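Local coordinates for protein eukaryotic Translation Initiation 4E (Schistosoma mansoni, PDB 3HXI) that probably serves as the translation initiation factor that recognises the 5' cap of mRNA, and is held here with a cap analogue and an inhibitory 4E-BP peptide, at residues H10-S15 and L106-D111; W16-F21 and F98-L103; V53-I58 and A124-R129. All blocks are in the same frame, centred on the assembly; numbering follows the deposited sequence.

Contact 1: H10-S15 and L106-D111; sequences HPLQDS and LLIGSD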
loop_
_atom_site.group_PDB
_atom_site.type_symbol
_atom_site.label_atom_id
_atom_site.label_comp_id
_atom_site.label_asym_id
_atom_site.label_seq_id
_atom_site.Cartn_x
_atom_site.Cartn_y
_atom_site.Cartn_z
ATOM N N HIS A 10 -6.110 -20.527 4.525
ATOM C CA HIS A 10 -4.965 -20.498 3.614
ATOM C C HIS A 10 -3.939 -19.505 4.155
ATOM O O HIS A 10 -4.234 -18.325 4.247
ATOM C CB HIS A 10 -5.405 -20.073 2.216
ATOM C CG HIS A 10 -6.364 -21.022 1.555
ATOM N ND1 HIS A 10 -7.710 -21.065 1.860
ATOM C CD2 HIS A 10 -6.173 -21.934 0.576
ATOM C CE1 HIS A 10 -8.303 -21.962 1.092
ATOM N NE2 HIS A 10 -7.390 -22.510 0.312
ATOM N N PRO A 11 -2.748 -19.984 4.553
ATOM C CA PRO A 11 -1.797 -19.058 5.158
ATOM C C PRO A 11 -1.151 -18.151 4.125
ATOM O O PRO A 11 -0.910 -18.556 2.986
ATOM C CB PRO A 11 -0.743 -19.993 5.773
ATOM C CG PRO A 11 -0.807 -21.218 4.918
ATOM C CD PRO A 11 -2.235 -21.367 4.515
ATOM N N LEU A 12 -0.891 -16.918 4.524
ATOM C CA LEU A 12 -0.181 -15.992 3.649
ATOM C C LEU A 12 1.325 -16.073 3.859
ATOM O O LEU A 12 1.797 -16.466 4.934
ATOM C CB LEU A 12 -0.641 -14.562 3.922
ATOM C CG LEU A 12 -2.130 -14.260 3.828
ATOM C CD1 LEU A 12 -2.330 -12.823 4.261
ATOM C CD2 LEU A 12 -2.631 -14.449 2.423
ATOM N N GLN A 13 2.061 -15.685 2.819
ATOM C CA GLN A 13 3.512 -15.461 2.897
ATOM C C GLN A 13 3.898 -14.605 4.092
ATOM O O GLN A 13 4.881 -14.914 4.779
ATOM C CB GLN A 13 4.045 -14.820 1.607
ATOM C CG GLN A 13 5.538 -14.447 1.681
ATOM C CD GLN A 13 6.429 -15.670 1.897
ATOM O OE1 GLN A 13 6.049 -16.800 1.575
ATOM N NE2 GLN A 13 7.614 -15.447 2.445
ATOM N N ASP A 14 3.120 -13.548 4.354
ATOM C CA ASP A 14 3.368 -12.683 5.500
ATOM C C ASP A 14 2.141 -12.405 6.334
ATOM O O ASP A 14 1.012 -12.479 5.844
ATOM C CB ASP A 14 3.949 -11.334 5.036
ATOM C CG ASP A 14 5.431 -11.397 4.817
ATOM O OD1 ASP A 14 6.170 -11.410 5.827
ATOM O OD2 ASP A 14 5.858 -11.457 3.645
ATOM N N SER A 15 2.386 -12.069 7.600
ATOM C CA SER A 15 1.383 -11.455 8.455
ATOM C C SER A 15 1.359 -9.954 8.190
ATOM O O SER A 15 2.417 -9.333 8.019
ATOM C CB SER A 15 1.705 -11.701 9.924
ATOM O OG SER A 15 0.677 -11.176 10.732
ATOM N N LEU A 106 -2.426 -8.026 -4.736
ATOM C CA LEU A 106 -1.070 -8.164 -5.252
ATOM C C LEU A 106 -0.085 -8.306 -4.084
ATOM O O LEU A 106 0.793 -9.171 -4.109
ATOM C CB LEU A 106 -0.724 -6.969 -6.149
ATOM C CG LEU A 106 0.736 -6.761 -6.580
ATOM C CD1 LEU A 106 1.324 -7.975 -7.309
ATOM C CD2 LEU A 106 0.864 -5.485 -7.409
ATOM N N LEU A 107 -0.260 -7.489 -3.048
ATOM C CA LEU A 107 0.648 -7.527 -1.892
ATOM C C LEU A 107 0.482 -8.781 -1.031
ATOM O O LEU A 107 1.461 -9.473 -0.783
ATOM C CB LEU A 107 0.529 -6.275 -1.028
ATOM C CG LEU A 107 1.491 -5.124 -1.362
ATOM C CD1 LEU A 107 1.223 -4.569 -2.749
ATOM C CD2 LEU A 107 1.410 -4.011 -0.310
ATOM N N ILE A 108 -0.734 -9.065 -0.572
ATOM C CA ILE A 108 -0.942 -10.180 0.376
ATOM C C ILE A 108 -0.770 -11.531 -0.329
ATOM O O ILE A 108 -0.334 -12.509 0.281
ATOM C CB ILE A 108 -2.328 -10.112 1.108
ATOM C CG1 ILE A 108 -3.488 -10.347 0.134
ATOM C CG2 ILE A 108 -2.506 -8.774 1.888
ATOM C CD1 ILE A 108 -4.133 -11.737 0.342
ATOM N N GLY A 109 -1.101 -11.576 -1.620
ATOM C CA GLY A 109 -0.898 -12.788 -2.415
ATOM C C GLY A 109 0.551 -12.945 -2.849
ATOM O O GLY A 109 0.908 -13.968 -3.451
ATOM N N SER A 110 1.377 -11.930 -2.568
ATOM C CA SER A 110 2.788 -11.881 -2.998
ATOM C C SER A 110 2.951 -12.247 -4.474
ATOM O O SER A 110 3.808 -13.060 -4.828
ATOM C CB SER A 110 3.667 -12.792 -2.115
ATOM O OG SER A 110 5.054 -12.558 -2.353
ATOM N N ASP A 111 2.144 -11.637 -5.339
ATOM C CA ASP A 111 2.109 -12.049 -6.747
ATOM C C ASP A 111 3.144 -11.298 -7.593
ATOM O O ASP A 111 2.818 -10.695 -8.618
ATOM C CB ASP A 111 0.695 -11.948 -7.348
ATOM C CG ASP A 111 0.537 -12.818 -8.580
ATOM O OD1 ASP A 111 1.330 -13.778 -8.713
ATOM O OD2 ASP A 111 -0.360 -12.552 -9.406
HETATM O O HOH W 1 0.702 -14.992 0.188
HETATM O O HOH W 2 1.635 -12.083 2.127
#

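Contact 2: W16-F21 and F98-L103; sequences WSYYLF and FLWDEL. With GTG (7-methyl-guanosine-5'-triphosphate-5'-guanosine), chain C.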
loop_
_atom_site.group_PDB
_atom_site.type_symbol
_atom_site.label_atom_id
_atom_site.label_comp_id
_atom_site.label_asym_id
_atom_site.label_seq_id
_atom_site.Cartn_x
_atom_site.Cartn_y
_atom_site.Cartn_z
ATOM N N TRP A 16 0.153 -9.393 8.151
ATOM C CA TRP A 16 -0.078 -7.975 7.844
ATOM C C TRP A 16 -0.907 -7.328 8.924
ATOM O O TRP A 16 -1.764 -7.975 9.536
ATOM C CB TRP A 16 -0.819 -7.822 6.499
ATOM C CG TRP A 16 -0.095 -8.389 5.349
ATOM C CD1 TRP A 16 -0.134 -9.686 4.919
ATOM C CD2 TRP A 16 0.766 -7.690 4.440
ATOM N NE1 TRP A 16 0.681 -9.849 3.828
ATOM C CE2 TRP A 16 1.239 -8.638 3.502
ATOM C CE3 TRP A 16 1.195 -6.361 4.335
ATOM C CZ2 TRP A 16 2.118 -8.304 2.469
ATOM C CZ3 TRP A 16 2.062 -6.018 3.291
ATOM C CH2 TRP A 16 2.522 -6.990 2.378
ATOM N N SER A 17 -0.669 -6.038 9.142
ATOM C CA SER A 17 -1.515 -5.260 10.036
ATOM C C SER A 17 -2.172 -4.096 9.297
ATOM O O SER A 17 -1.598 -3.538 8.356
ATOM C CB SER A 17 -0.733 -4.783 11.247
ATOM O OG SER A 17 -0.332 -5.909 12.017
ATOM N N TYR A 18 -3.388 -3.769 9.715
ATOM C CA TYR A 18 -4.215 -2.798 9.018
ATOM C C TYR A 18 -4.506 -1.645 9.966
ATOM O O TYR A 18 -4.939 -1.846 11.118
ATOM C CB TYR A 18 -5.507 -3.473 8.577
ATOM C CG TYR A 18 -6.247 -2.846 7.407
ATOM C CD1 TYR A 18 -7.355 -2.030 7.623
ATOM C CD2 TYR A 18 -5.884 -3.129 6.081
ATOM C CE1 TYR A 18 -8.073 -1.490 6.555
ATOM C CE2 TYR A 18 -6.590 -2.578 5.003
ATOM C CZ TYR A 18 -7.695 -1.767 5.260
ATOM O OH TYR A 18 -8.427 -1.222 4.224
ATOM N N TYR A 19 -4.273 -0.432 9.487
ATOM C CA TYR A 19 -4.401 0.738 10.334
ATOM C C TYR A 19 -5.290 1.777 9.701
ATOM O O TYR A 19 -5.356 1.887 8.473
ATOM C CB TYR A 19 -3.028 1.403 10.544
ATOM C CG TYR A 19 -1.935 0.523 11.081
ATOM C CD1 TYR A 19 -1.544 0.619 12.409
ATOM C CD2 TYR A 19 -1.255 -0.386 10.249
ATOM C CE1 TYR A 19 -0.519 -0.177 12.922
ATOM C CE2 TYR A 19 -0.235 -1.186 10.748
ATOM C CZ TYR A 19 0.122 -1.081 12.086
ATOM O OH TYR A 19 1.130 -1.867 12.596
ATOM N N LEU A 20 -5.960 2.546 10.562
ATOM C CA LEU A 20 -6.678 3.754 10.163
ATOM C C LEU A 20 -5.968 4.967 10.692
ATOM O O LEU A 20 -5.632 5.030 11.875
ATOM C CB LEU A 20 -8.105 3.748 10.745
ATOM C CG LEU A 20 -8.860 2.419 10.679
ATOM C CD1 LEU A 20 -10.240 2.562 11.329
ATOM C CD2 LEU A 20 -8.995 1.898 9.232
ATOM N N PHE A 21 -5.743 5.939 9.814
ATOM C CA PHE A 21 -5.255 7.250 10.223
ATOM C C PHE A 21 -6.442 8.201 10.370
ATOM O O PHE A 21 -7.123 8.492 9.402
ATOM C CB PHE A 21 -4.255 7.819 9.192
ATOM C CG PHE A 21 -3.793 9.206 9.531
ATOM C CD1 PHE A 21 -2.640 9.395 10.281
ATOM C CD2 PHE A 21 -4.542 10.314 9.156
ATOM C CE1 PHE A 21 -2.227 10.672 10.634
ATOM C CE2 PHE A 21 -4.130 11.595 9.495
ATOM C CZ PHE A 21 -2.980 11.773 10.260
ATOM N N PHE A 98 -11.719 -0.735 -6.504
ATOM C CA PHE A 98 -10.956 -1.622 -7.410
ATOM C C PHE A 98 -9.449 -1.438 -7.193
ATOM O O PHE A 98 -8.714 -2.423 -7.003
ATOM C CB PHE A 98 -11.347 -1.344 -8.880
ATOM C CG PHE A 98 -10.526 -2.102 -9.890
ATOM C CD1 PHE A 98 -10.845 -3.431 -10.212
ATOM C CD2 PHE A 98 -9.435 -1.495 -10.515
ATOM C CE1 PHE A 98 -10.072 -4.144 -11.144
ATOM C CE2 PHE A 98 -8.658 -2.188 -11.452
ATOM C CZ PHE A 98 -8.971 -3.514 -11.770
ATOM N N LEU A 99 -8.989 -0.191 -7.220
ATOM C CA LEU A 99 -7.552 0.091 -7.049
ATOM C C LEU A 99 -7.016 -0.493 -5.742
ATOM O O LEU A 99 -5.981 -1.157 -5.730
ATOM C CB LEU A 99 -7.267 1.603 -7.054
ATOM C CG LEU A 99 -7.444 2.350 -8.381
ATOM C CD1 LEU A 99 -7.124 3.832 -8.191
ATOM C CD2 LEU A 99 -6.560 1.751 -9.495
ATOM N N TRP A 100 -7.724 -0.229 -4.654
ATOM C CA TRP A 100 -7.300 -0.714 -3.327
ATOM C C TRP A 100 -7.347 -2.221 -3.243
ATOM O O TRP A 100 -6.382 -2.842 -2.817
ATOM C CB TRP A 100 -8.166 -0.101 -2.241
ATOM C CG TRP A 100 -7.667 -0.250 -0.828
ATOM C CD1 TRP A 100 -8.383 -0.733 0.222
ATOM C CD2 TRP A 100 -6.371 0.110 -0.304
ATOM N NE1 TRP A 100 -7.619 -0.695 1.382
ATOM C CE2 TRP A 100 -6.383 -0.189 1.081
ATOM C CE3 TRP A 100 -5.206 0.646 -0.866
ATOM C CZ2 TRP A 100 -5.262 0.031 1.921
ATOM C CZ3 TRP A 100 -4.083 0.867 -0.030
ATOM C CH2 TRP A 100 -4.130 0.555 1.350
ATOM N N ASP A 101 -8.461 -2.826 -3.657
ATOM C CA ASP A 101 -8.564 -4.291 -3.631
ATOM C C ASP A 101 -7.509 -4.989 -4.503
ATOM O O ASP A 101 -6.926 -5.965 -4.075
ATOM C CB ASP A 101 -9.954 -4.767 -4.056
ATOM C CG ASP A 101 -11.041 -4.419 -3.043
ATOM O OD1 ASP A 101 -10.718 -3.993 -1.902
ATOM O OD2 ASP A 101 -12.242 -4.585 -3.406
ATOM N N GLU A 102 -7.269 -4.492 -5.716
ATOM C CA GLU A 102 -6.255 -5.092 -6.593
ATOM C C GLU A 102 -4.863 -4.934 -5.985
ATOM O O GLU A 102 -4.016 -5.853 -6.053
ATOM C CB GLU A 102 -6.266 -4.433 -7.979
ATOM C CG GLU A 102 -7.523 -4.731 -8.809
ATOM C CD GLU A 102 -7.764 -6.229 -8.993
ATOM O OE1 GLU A 102 -6.817 -6.982 -9.323
ATOM O OE2 GLU A 102 -8.923 -6.639 -8.849
ATOM N N LEU A 103 -4.619 -3.758 -5.421
ATOM C CA LEU A 103 -3.321 -3.482 -4.821
ATOM C C LEU A 103 -3.056 -4.437 -3.657
ATOM O O LEU A 103 -1.985 -5.065 -3.587
ATOM C CB LEU A 103 -3.189 -2.020 -4.386
ATOM C CG LEU A 103 -1.761 -1.577 -3.985
ATOM C CD1 LEU A 103 -0.791 -1.736 -5.162
ATOM C CD2 LEU A 103 -1.742 -0.157 -3.438
HETATM P PA GTG C . 0.350 13.346 3.886
HETATM O O1A GTG C . -0.966 13.092 4.571
HETATM O O2A GTG C . 1.092 12.251 3.151
HETATM O O3A GTG C . 0.295 14.611 2.899
HETATM P PB GTG C . -0.961 15.414 2.346
HETATM O O1B GTG C . -1.963 14.491 1.696
HETATM O O2B GTG C . -0.373 16.569 1.541
HETATM O O3B GTG C . -1.531 16.045 3.710
HETATM N N9A GTG C . 3.616 12.458 8.041
HETATM C C8A GTG C . 3.230 11.669 7.033
HETATM N N7A GTG C . 3.847 10.473 7.159
HETATM C C7X GTG C . 3.652 9.344 6.216
HETATM C C5A GTG C . 4.615 10.532 8.250
HETATM C C6A GTG C . 5.462 9.586 8.839
HETATM O O6A GTG C . 5.629 8.434 8.373
HETATM N N1A GTG C . 6.141 9.954 9.954
HETATM C C2A GTG C . 5.968 11.206 10.485
HETATM N N2A GTG C . 6.625 11.593 11.593
HETATM N N3A GTG C . 5.145 12.113 9.913
HETATM C C4A GTG C . 4.463 11.779 8.804
HETATM O O5D GTG C . 1.339 13.847 5.017
HETATM C C5D GTG C . 0.987 14.994 5.784
HETATM C C4D GTG C . 2.015 15.197 6.875
HETATM O O4D GTG C . 1.917 14.120 7.795
HETATM C C3D GTG C . 3.448 15.179 6.383
HETATM O O3D GTG C . 3.832 16.446 5.852
HETATM C C2D GTG C . 4.193 14.814 7.645
HETATM O O2D GTG C . 4.363 15.980 8.465
HETATM C C1D GTG C . 3.217 13.859 8.323
HETATM P PG GTG C . -2.918 16.831 3.914
HETATM O O1G GTG C . -3.923 16.546 2.843
HETATM O O2G GTG C . -2.594 18.270 4.275
HETATM O O5E GTG C . -3.411 16.119 5.268
HETATM C C5E GTG C . -3.900 14.779 5.237
HETATM C C4E GTG C . -4.390 14.379 6.614
HETATM O O4E GTG C . -3.282 14.391 7.518
HETATM C C3E GTG C . -5.402 15.352 7.190
HETATM O O3E GTG C . -6.234 14.606 8.093
HETATM C C2E GTG C . -4.568 16.325 8.011
HETATM O O2E GTG C . -5.312 16.944 9.074
HETATM C C1E GTG C . -3.502 15.379 8.544
HETATM N N9B GTG C . -2.179 15.951 8.861
HETATM C C8B GTG C . -1.504 16.563 7.741
HETATM N N7B GTG C . -0.246 16.965 8.362
HETATM C C5B GTG C . -0.261 16.558 9.667
HETATM C C6B GTG C . 0.709 16.667 10.771
HETATM O O6B GTG C . 1.807 17.238 10.535
HETATM N N1B GTG C . 0.357 16.161 11.987
HETATM C C2B GTG C . -0.857 15.545 12.199
HETATM N N2B GTG C . -1.187 15.037 13.413
HETATM N N3B GTG C . -1.789 15.410 11.224
HETATM C C4B GTG C . -1.529 15.878 9.986
#

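Contact 3: V53-I58 and A124-R129; sequences VRPREI and AVFQPR. With GTG (7-methyl-guanosine-5'-triphosphate-5'-guanosine), chain C.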
loop_
_atom_site.group_PDB
_atom_site.type_symbol
_atom_site.label_atom_id
_atom_site.label_comp_id
_atom_site.label_asym_id
_atom_site.label_seq_id
_atom_site.Cartn_x
_atom_site.Cartn_y
_atom_site.Cartn_z
ATOM N N VAL A 53 -14.273 0.354 6.530
ATOM C CA VAL A 53 -14.868 1.246 5.539
ATOM C C VAL A 53 -14.274 1.009 4.129
ATOM O O VAL A 53 -13.058 0.781 3.994
ATOM C CB VAL A 53 -14.747 2.716 6.021
ATOM C CG1 VAL A 53 -13.264 3.118 6.228
ATOM C CG2 VAL A 53 -15.510 3.695 5.095
ATOM N N ARG A 54 -15.127 1.013 3.096
ATOM C CA ARG A 54 -14.656 0.913 1.698
ATOM C C ARG A 54 -13.978 2.212 1.258
ATOM O O ARG A 54 -14.425 3.285 1.654
ATOM C CB ARG A 54 -15.804 0.592 0.734
ATOM C CG ARG A 54 -16.522 -0.721 0.978
ATOM C CD ARG A 54 -15.934 -1.822 0.112
ATOM N NE ARG A 54 -14.557 -2.144 0.497
ATOM C CZ ARG A 54 -13.648 -2.612 -0.358
ATOM N NH1 ARG A 54 -12.425 -2.891 0.050
ATOM N NH2 ARG A 54 -13.970 -2.796 -1.629
ATOM N N PRO A 55 -12.896 2.127 0.442
ATOM C CA PRO A 55 -12.284 3.370 -0.053
ATOM C C PRO A 55 -13.275 4.401 -0.630
ATOM O O PRO A 55 -13.093 5.606 -0.429
ATOM C CB PRO A 55 -11.307 2.881 -1.128
ATOM C CG PRO A 55 -10.913 1.511 -0.664
ATOM C CD PRO A 55 -12.165 0.931 -0.024
ATOM N N ARG A 56 -14.319 3.954 -1.326
ATOM C CA ARG A 56 -15.223 4.915 -1.956
ATOM C C ARG A 56 -16.111 5.639 -0.948
ATOM O O ARG A 56 -16.662 6.694 -1.259
ATOM C CB ARG A 56 -16.041 4.251 -3.065
ATOM N N GLU A 57 -16.207 5.101 0.268
ATOM C CA GLU A 57 -17.063 5.683 1.325
ATOM C C GLU A 57 -16.312 6.564 2.337
ATOM O O GLU A 57 -16.943 7.353 3.065
ATOM C CB GLU A 57 -17.825 4.568 2.051
ATOM N N ILE A 58 -14.982 6.434 2.384
ATOM C CA ILE A 58 -14.148 7.110 3.389
ATOM C C ILE A 58 -14.190 8.617 3.257
ATOM O O ILE A 58 -14.255 9.149 2.144
ATOM C CB ILE A 58 -12.655 6.673 3.327
ATOM C CG1 ILE A 58 -12.531 5.159 3.264
ATOM C CG2 ILE A 58 -11.886 7.146 4.568
ATOM C CD1 ILE A 58 -11.098 4.693 3.166
ATOM N N ALA A 124 1.176 -0.732 1.940
ATOM C CA ALA A 124 0.371 0.065 1.013
ATOM C C ALA A 124 -0.452 1.108 1.788
ATOM O O ALA A 124 -0.772 0.915 2.972
ATOM C CB ALA A 124 -0.542 -0.830 0.185
ATOM N N VAL A 125 -0.786 2.200 1.117
ATOM C CA VAL A 125 -1.476 3.334 1.750
ATOM C C VAL A 125 -2.530 3.885 0.789
ATOM O O VAL A 125 -2.231 4.119 -0.379
ATOM C CB VAL A 125 -0.496 4.482 2.086
ATOM C CG1 VAL A 125 -1.186 5.582 2.938
ATOM C CG2 VAL A 125 0.758 3.966 2.804
ATOM N N PHE A 126 -3.740 4.086 1.294
ATOM C CA PHE A 126 -4.775 4.792 0.570
ATOM C C PHE A 126 -5.096 6.119 1.249
ATOM O O PHE A 126 -5.405 6.151 2.433
ATOM C CB PHE A 126 -6.050 3.961 0.486
ATOM C CG PHE A 126 -7.144 4.668 -0.250
ATOM C CD1 PHE A 126 -6.925 5.108 -1.550
ATOM C CD2 PHE A 126 -8.345 4.977 0.383
ATOM C CE1 PHE A 126 -7.931 5.803 -2.252
ATOM C CE2 PHE A 126 -9.349 5.677 -0.294
ATOM C CZ PHE A 126 -9.151 6.075 -1.611
ATOM N N GLN A 127 -5.018 7.206 0.489
ATOM C CA GLN A 127 -5.225 8.555 1.019
ATOM C C GLN A 127 -6.281 9.288 0.187
ATOM O O GLN A 127 -5.992 9.799 -0.889
ATOM C CB GLN A 127 -3.913 9.340 1.045
ATOM C CG GLN A 127 -2.849 8.674 1.895
ATOM C CD GLN A 127 -1.537 9.408 1.834
ATOM O OE1 GLN A 127 -0.930 9.524 0.766
ATOM N NE2 GLN A 127 -1.098 9.927 2.975
ATOM N N PRO A 128 -7.523 9.324 0.682
ATOM C CA PRO A 128 -8.562 10.084 -0.019
ATOM C C PRO A 128 -8.384 11.591 0.206
ATOM O O PRO A 128 -8.252 12.047 1.342
ATOM C CB PRO A 128 -9.858 9.576 0.617
ATOM C CG PRO A 128 -9.453 9.183 1.996
ATOM C CD PRO A 128 -8.034 8.664 1.890
ATOM N N ARG A 129 -8.355 12.347 -0.884
ATOM C CA ARG A 129 -8.180 13.786 -0.808
ATOM C C ARG A 129 -9.106 14.465 -1.795
ATOM O O ARG A 129 -9.369 13.936 -2.875
ATOM C CB ARG A 129 -6.747 14.199 -1.134
ATOM C CG ARG A 129 -5.654 13.632 -0.229
ATOM C CD ARG A 129 -5.695 14.243 1.169
ATOM N NE ARG A 129 -4.600 13.714 1.975
ATOM C CZ ARG A 129 -4.645 12.565 2.636
ATOM N NH1 ARG A 129 -3.591 12.170 3.344
ATOM N NH2 ARG A 129 -5.750 11.823 2.603
HETATM P PA GTG C . 0.350 13.346 3.886
HETATM O O1A GTG C . -0.966 13.092 4.571
HETATM O O2A GTG C . 1.092 12.251 3.151
HETATM O O3A GTG C . 0.295 14.611 2.899
HETATM P PB GTG C . -0.961 15.414 2.346
HETATM O O1B GTG C . -1.963 14.491 1.696
HETATM O O2B GTG C . -0.373 16.569 1.541
HETATM O O3B GTG C . -1.531 16.045 3.710
HETATM N N9A GTG C . 3.616 12.458 8.041
HETATM C C8A GTG C . 3.230 11.669 7.033
HETATM N N7A GTG C . 3.847 10.473 7.159
HETATM C C7X GTG C . 3.652 9.344 6.216
HETATM C C5A GTG C . 4.615 10.532 8.250
HETATM C C6A GTG C . 5.462 9.586 8.839
HETATM O O6A GTG C . 5.629 8.434 8.373
HETATM N N1A GTG C . 6.141 9.954 9.954
HETATM C C2A GTG C . 5.968 11.206 10.485
HETATM N N2A GTG C . 6.625 11.593 11.593
HETATM N N3A GTG C . 5.145 12.113 9.913
HETATM C C4A GTG C . 4.463 11.779 8.804
HETATM O O5D GTG C . 1.339 13.847 5.017
HETATM C C5D GTG C . 0.987 14.994 5.784
HETATM C C4D GTG C . 2.015 15.197 6.875
HETATM O O4D GTG C . 1.917 14.120 7.795
HETATM C C3D GTG C . 3.448 15.179 6.383
HETATM O O3D GTG C . 3.832 16.446 5.852
HETATM C C2D GTG C . 4.193 14.814 7.645
HETATM O O2D GTG C . 4.363 15.980 8.465
HETATM C C1D GTG C . 3.217 13.859 8.323
HETATM P PG GTG C . -2.918 16.831 3.914
HETATM O O1G GTG C . -3.923 16.546 2.843
HETATM O O2G GTG C . -2.594 18.270 4.275
HETATM O O5E GTG C . -3.411 16.119 5.268
HETATM C C5E GTG C . -3.900 14.779 5.237
HETATM C C4E GTG C . -4.390 14.379 6.614
HETATM O O4E GTG C . -3.282 14.391 7.518
HETATM C C3E GTG C . -5.402 15.352 7.190
HETATM O O3E GTG C . -6.234 14.606 8.093
HETATM C C2E GTG C . -4.568 16.325 8.011
HETATM O O2E GTG C . -5.312 16.944 9.074
HETATM C C1E GTG C . -3.502 15.379 8.544
HETATM N N9B GTG C . -2.179 15.951 8.861
HETATM C C8B GTG C . -1.504 16.563 7.741
HETATM N N7B GTG C . -0.246 16.965 8.362
HETATM C C5B GTG C . -0.261 16.558 9.667
HETATM C C6B GTG C . 0.709 16.667 10.771
HETATM O O6B GTG C . 1.807 17.238 10.535
HETATM N N1B GTG C . 0.357 16.161 11.987
HETATM C C2B GTG C . -0.857 15.545 12.199
HETATM N N2B GTG C . -1.187 15.037 13.413
HETATM N N3B GTG C . -1.789 15.410 11.224
HETATM C C4B GTG C . -1.529 15.878 9.986
#

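Contact 1: H10-S15 and L106-D111
Leu12 and Ile108 meet where strand 11-21, the first of the chain, comes up to the last turn of helix 96-108. The two side chains meet at a slant, branch against branch: CD2 of Leu12 touches CD1 of Ile108 at 3.7 Å, while its other methyl, CD1, comes to 4.2 Å from Ile108 CB. In the isoleucine, chi1 of 67° sets CG1 between the backbone N and the carbonyl carbon, and chi2 of 107° then turns CD1 to the leucine. That same leucine CD2 also lies 3.7 Å from Ile108 O, covering part of a carbonyl whose polar needs are met by two bridging waters. One water donates to Ile108 O at 2.7 Å and accepts from Gln13 N at 3.0 Å; the second donates to Ile108 O, also at 2.7 Å, and accepts from Asp14 N at 3.1 Å. The waters thus tie the helix end to the corner at Gln13 and Asp14, where direct backbone bonding is absent.

Beyond the waters the fit is looser. Gln13 CB faces Ser110 CB at 4.3 Å, after which the glutamine turns away and its OE1 bonds to the backbone of the bound peptide. Ser110, with a positive phi of 47°, closes the helix in a Schellman motif, and its OG bonds to Asp118 and to a basic side chain of the peptide. Pro11 O and the backbone of Gly109 also bond to the peptide, placing this junction at the 4E-BP binding surface. Around the apolar core, Phe39 of strand 33-41 touches both Leu12 and Ile108, Ile42 and Phe45 of helix 42-50 pack against Leu12 and Ile108 respectively, and Met66 of strand 63-68 lies against Ile108.

Contact 2: W16-F21 and F98-L103
Tyr18 and Trp100 join the sheet to helix 96-108 in the eIF4E fold, a curved antiparallel sheet backed by helices on one side and holding the cap on the other. The backbones are far apart, with 12.9 Å between Tyr18 CA and Trp100 CA, and two long aromatic side chains bridge the gap. Both have CG anti to the backbone N (chi1 -157° for Tyr18 and -167° for Trp100), which sends both rings into the gap from opposite ends, so that the hydroxyl meets the edge of the indole.

The tight part is a single bond. Trp100 NE1 donates to Tyr18 OH at 3.0 Å, almost straight at 169°, and the oxygen lies practically in the indole plane. The loose part is the gap between the rings themselves, which scarcely meet: Tyr18 CE2 stays 4.3 Å from Trp100 CZ2. Leu64 lies against both side chains, with Val36 beside the tyrosine and Leu135 and Pro55 beside the indole, so the buried indole N-H finds its acceptor in an apolar layer.

The outer face of the helix is the peptide-facing side. There the carboxylates of Asp101 and Glu102 form salt bridges to basic side chains of the bound peptide, and Asp101 also pairs with Arg54; Phe98 is partly exposed. At the far end of the strand, Phe21 belongs to the cap pocket: the ribose O3E of the second guanosine lies at the edge of its ring, in plane, and O4E approaches Phe21 CE2 to 3.5 Å.

Contact 3: V53-I58 and A124-R129
In loop 53-58, residues 55-57 take helical phi/psi without the regular helix bonds, Glu57 N bonding to Arg54 O, and the loop passes the end of strand 121-127 with Ile58 CA 7.2 Å from Pro128 CA. Within the curved antiparallel sheet of the eIF4E fold, this strand runs out towards the cap; the loop lies against its end, next to helix 96-108, which Pro55 touches at Val96 and Asp97.

Phe126 carries the join. Its CG stands anti to the backbone N (chi1 180°), and the ring turns its CD2-CE2 side to Pro55 and Ile58. Pro55 CB lies 3.5 Å from Phe126 CE2, whereas Ile58 CD1 comes in at the ring edge, in plane, 3.9 Å from Phe126 CD2. The other branch of the isoleucine, CG2, meets Pro128 CG at 4.1 Å, the two side chains crossing at about a right angle. All four residues are buried.

The next residue of the strand, Gln127, points away from the loop, and with Arg129 it reaches the triphosphate. Gln127 NE2 donates to GTG O2A on the alpha phosphate at 3.2 Å. Arg129 spans two phosphates: NE bonds to O1B at 2.8 Å, and NH1 to O1A at 3.0 Å, with O1A in the plane of the guanidinium. C5E of the second ribose sits over one face of this group. Asp63 holds both side chains, bonding to Gln127 NE2 and forming a salt bridge with Arg129 NH2. That NH2 also donates to the arginine's neighbour, Pro128 O, at 2.8 Å, standing 59° out of the carbonyl plane.

Each contact joins one strand of the same antiparallel sheet to a helix or loop packed on it. Contacts 1 and 2 share strand 11-21 and helix 96-108, their centres about 13 Å apart, and along the chain contact 2 is nested inside the loop closed by contact 1. Contact 3 crosses both in sequence; its centre is about 8 Å from that of contact 2 and about 21 Å from that of contact 1. Trp16 NE1 packs on Ile108 CA between contacts 1 and 2, while Trp100 touches the backbone at Val125 and Phe126 between contacts 2 and 3. The series therefore runs from the peptide-binding surface at contact 1 through the core to the cap pocket, which contacts 2 and 3 both reach.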